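Local coordinates for protein endo-1,4-beta-xylanase D (Paenibacillus polymyxa, PDB 1UX7) that binds xylan in a calcium-dependent manner through a family 36 carbohydrate-binding module of an enzyme that probably cleaves beta-1,4-xylan, at residues A[59-64]-A[102-107]. Numbering follows the deposited sequence.
Sequences TAKVDL and LTSDDG. With CA (calcium ion), chain C; XYP (beta-D-xylopyranose), chain B.
D63 and T103 carry the direct polar link between strand 59-66 of this antiparallel beta-sandwich module and the loop 102-107, which leads from the neighbouring strand 96-101 to the xylan-binding calcium site. T103 OG1 donates a hydrogen bond of 2.7 Å to D63 OD2, reaching it from above the carboxylate plane, 52° out of it, and the two side chains cross at nearly a right angle. With OG1 set between the backbone N and the carbonyl carbon (chi1 62°), the T103 methyl CG2 also rests against the same oxygen.

Two waters fill out the polar network. One donates to K61 O, accepts from T103 N and bonds to S104 OG, so it bridges the two backbones where their direct pairing has ended. The other donates to D63 OD1 at 2.6 Å and to T103 OG1, and accepts from K61 NZ; the direct K61 NZ–D63 OD1 salt bridge is long, at 4.0 Å. An alanine in place of D63 would probably leave the T103 hydroxyl without its acceptor and the K61 ammonium without its nearby countercharge.

The apolar contact is slight, L102 CD2 lying 4.2 Å from V62 CG2, with A111 of strand 111-118 touching both side chains; the same L102 methyl comes close to K61 O, and CB, CG and CD of K61 run past S104 OG.

Beyond this junction the loop serves the ligand. D105 OD1 binds calcium at 2.4 Å, together with the backbone O atoms of Y29 and W109, D110 OD1 and a water, and the metal also takes O2 and O3 of a xylose; D105 OD2 lies 2.7 Å from that xylose O2.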
loop_
_atom_site.group_PDB
_atom_site.type_symbol
_atom_site.label_atom_id
_atom_site.label_comp_id
_atom_site.label_asym_id
_atom_site.label_seq_id
_atom_site.Cartn_x
_atom_site.Cartn_y
_atom_site.Cartn_z
ATOM N N THR A 59 -7.095 -12.371 5.197
ATOM C CA THR A 59 -6.317 -11.201 5.593
ATOM C C THR A 59 -5.231 -10.922 4.546
ATOM O O THR A 59 -4.239 -11.651 4.431
ATOM C CB THR A 59 -5.645 -11.434 6.941
ATOM O OG1 THR A 59 -6.631 -11.710 7.957
ATOM C CG2 THR A 59 -4.932 -10.183 7.414
ATOM N N ALA A 60 -5.440 -9.863 3.783
ATOM C CA ALA A 60 -4.486 -9.413 2.776
ATOM C C ALA A 60 -3.419 -8.575 3.463
ATOM O O ALA A 60 -3.723 -7.701 4.235
ATOM C CB ALA A 60 -5.195 -8.622 1.705
ATOM N N LYS A 61 -2.160 -8.830 3.164
ATOM C CA LYS A 61 -1.051 -8.137 3.811
ATOM C C LYS A 61 -0.248 -7.395 2.760
ATOM O O LYS A 61 0.124 -7.973 1.744
ATOM C CB LYS A 61 -0.130 -9.144 4.490
ATOM C CG LYS A 61 1.011 -8.528 5.223
ATOM C CD LYS A 61 1.670 -9.553 6.145
ATOM C CE LYS A 61 2.892 -8.997 6.829
ATOM N NZ LYS A 61 4.116 -9.648 6.309
ATOM N N VAL A 62 0.011 -6.117 3.002
ATOM C CA VAL A 62 0.713 -5.244 2.075
ATOM C C VAL A 62 1.920 -4.627 2.791
ATOM O O VAL A 62 1.754 -3.990 3.799
ATOM C CB VAL A 62 -0.248 -4.131 1.585
ATOM C CG1 VAL A 62 0.443 -3.239 0.607
ATOM C CG2 VAL A 62 -1.549 -4.759 0.990
ATOM N N ASP A 63 3.128 -4.828 2.263
ATOM C CA ASP A 63 4.334 -4.216 2.790
ATOM C C ASP A 63 4.476 -2.773 2.357
ATOM O O ASP A 63 4.160 -2.459 1.212
ATOM C CB ASP A 63 5.581 -4.968 2.307
ATOM C CG ASP A 63 5.815 -6.279 3.047
ATOM O OD1 ASP A 63 5.071 -6.569 4.016
ATOM O OD2 ASP A 63 6.722 -7.079 2.691
ATOM N N LEU A 64 4.936 -1.932 3.285
ATOM C CA LEU A 64 5.299 -0.552 3.010
ATOM C C LEU A 64 6.815 -0.449 2.947
ATOM O O LEU A 64 7.507 -0.778 3.921
ATOM C CB LEU A 64 4.743 0.410 4.051
ATOM C CG LEU A 64 5.195 1.863 3.894
ATOM C CD1 LEU A 64 4.707 2.480 2.586
ATOM C CD2 LEU A 64 4.728 2.657 5.111
ATOM N N LEU A 102 3.230 -6.675 -2.487
ATOM C CA LEU A 102 2.954 -8.000 -1.932
ATOM C C LEU A 102 4.188 -8.846 -1.870
ATOM O O LEU A 102 4.911 -8.964 -2.873
ATOM C CB LEU A 102 1.955 -8.762 -2.786
ATOM C CG LEU A 102 0.574 -8.191 -2.878
ATOM C CD1 LEU A 102 -0.375 -9.236 -3.456
ATOM C CD2 LEU A 102 0.105 -7.700 -1.498
ATOM N N THR A 103 4.401 -9.431 -0.710
ATOM C CA THR A 103 5.482 -10.403 -0.506
ATOM C C THR A 103 5.011 -11.671 0.168
ATOM O O THR A 103 5.766 -12.630 0.232
ATOM C CB THR A 103 6.600 -9.798 0.342
ATOM O OG1 THR A 103 6.126 -9.452 1.652
ATOM C CG2 THR A 103 7.108 -8.499 -0.274
ATOM N N SER A 104 3.751 -11.725 0.604
ATOM C CA SER A 104 3.271 -12.881 1.359
ATOM C C SER A 104 2.023 -13.532 0.766
ATOM O O SER A 104 1.345 -14.331 1.450
ATOM C CB SER A 104 3.029 -12.463 2.784
ATOM O OG SER A 104 1.921 -11.604 2.826
ATOM N N ASP A 105 1.717 -13.233 -0.484
ATOM C CA ASP A 105 0.660 -13.919 -1.191
ATOM C C ASP A 105 0.986 -15.420 -1.226
ATOM O O ASP A 105 2.163 -15.827 -1.363
ATOM C CB ASP A 105 0.473 -13.362 -2.602
ATOM C CG ASP A 105 -0.517 -14.145 -3.399
ATOM O OD1 ASP A 105 -1.750 -13.946 -3.247
ATOM O OD2 ASP A 105 -0.155 -14.998 -4.227
ATOM N N ASP A 106 -0.064 -16.217 -1.073
ATOM C CA ASP A 106 0.026 -17.687 -1.122
ATOM C C ASP A 106 -1.153 -18.329 -1.846
ATOM O O ASP A 106 -1.437 -19.540 -1.650
ATOM C CB ASP A 106 0.225 -18.263 0.282
ATOM C CG ASP A 106 -0.917 -17.912 1.246
ATOM O OD1 ASP A 106 -1.968 -17.422 0.764
ATOM O OD2 ASP A 106 -0.829 -18.049 2.499
ATOM N N GLY A 107 -1.792 -17.577 -2.734
ATOM C CA GLY A 107 -2.906 -18.062 -3.517
ATOM C C GLY A 107 -4.206 -18.118 -2.719
ATOM O O GLY A 107 -5.130 -18.799 -3.116
HETATM CA CA CA C . -3.536 -13.706 -4.820
HETATM C C1 XYP B . -1.185 -16.530 -7.893
HETATM C C2 XYP B . -1.996 -15.416 -7.251
HETATM C C3 XYP B . -3.324 -15.202 -7.977
HETATM C C4 XYP B . -3.113 -15.028 -9.474
HETATM C C5 XYP B . -2.279 -16.210 -9.950
HETATM O O2 XYP B . -2.201 -15.610 -5.864
HETATM O O3 XYP B . -3.975 -14.059 -7.448
HETATM O O4 XYP B . -4.352 -14.992 -10.155
HETATM O O5 XYP B . -1.072 -16.249 -9.216
HETATM O O HOH W 1 2.631 -9.041 1.617
HETATM O O HOH W 2 4.102 -8.928 3.891
HETATM O O HOH W 3 -5.067 -15.572 -4.526
#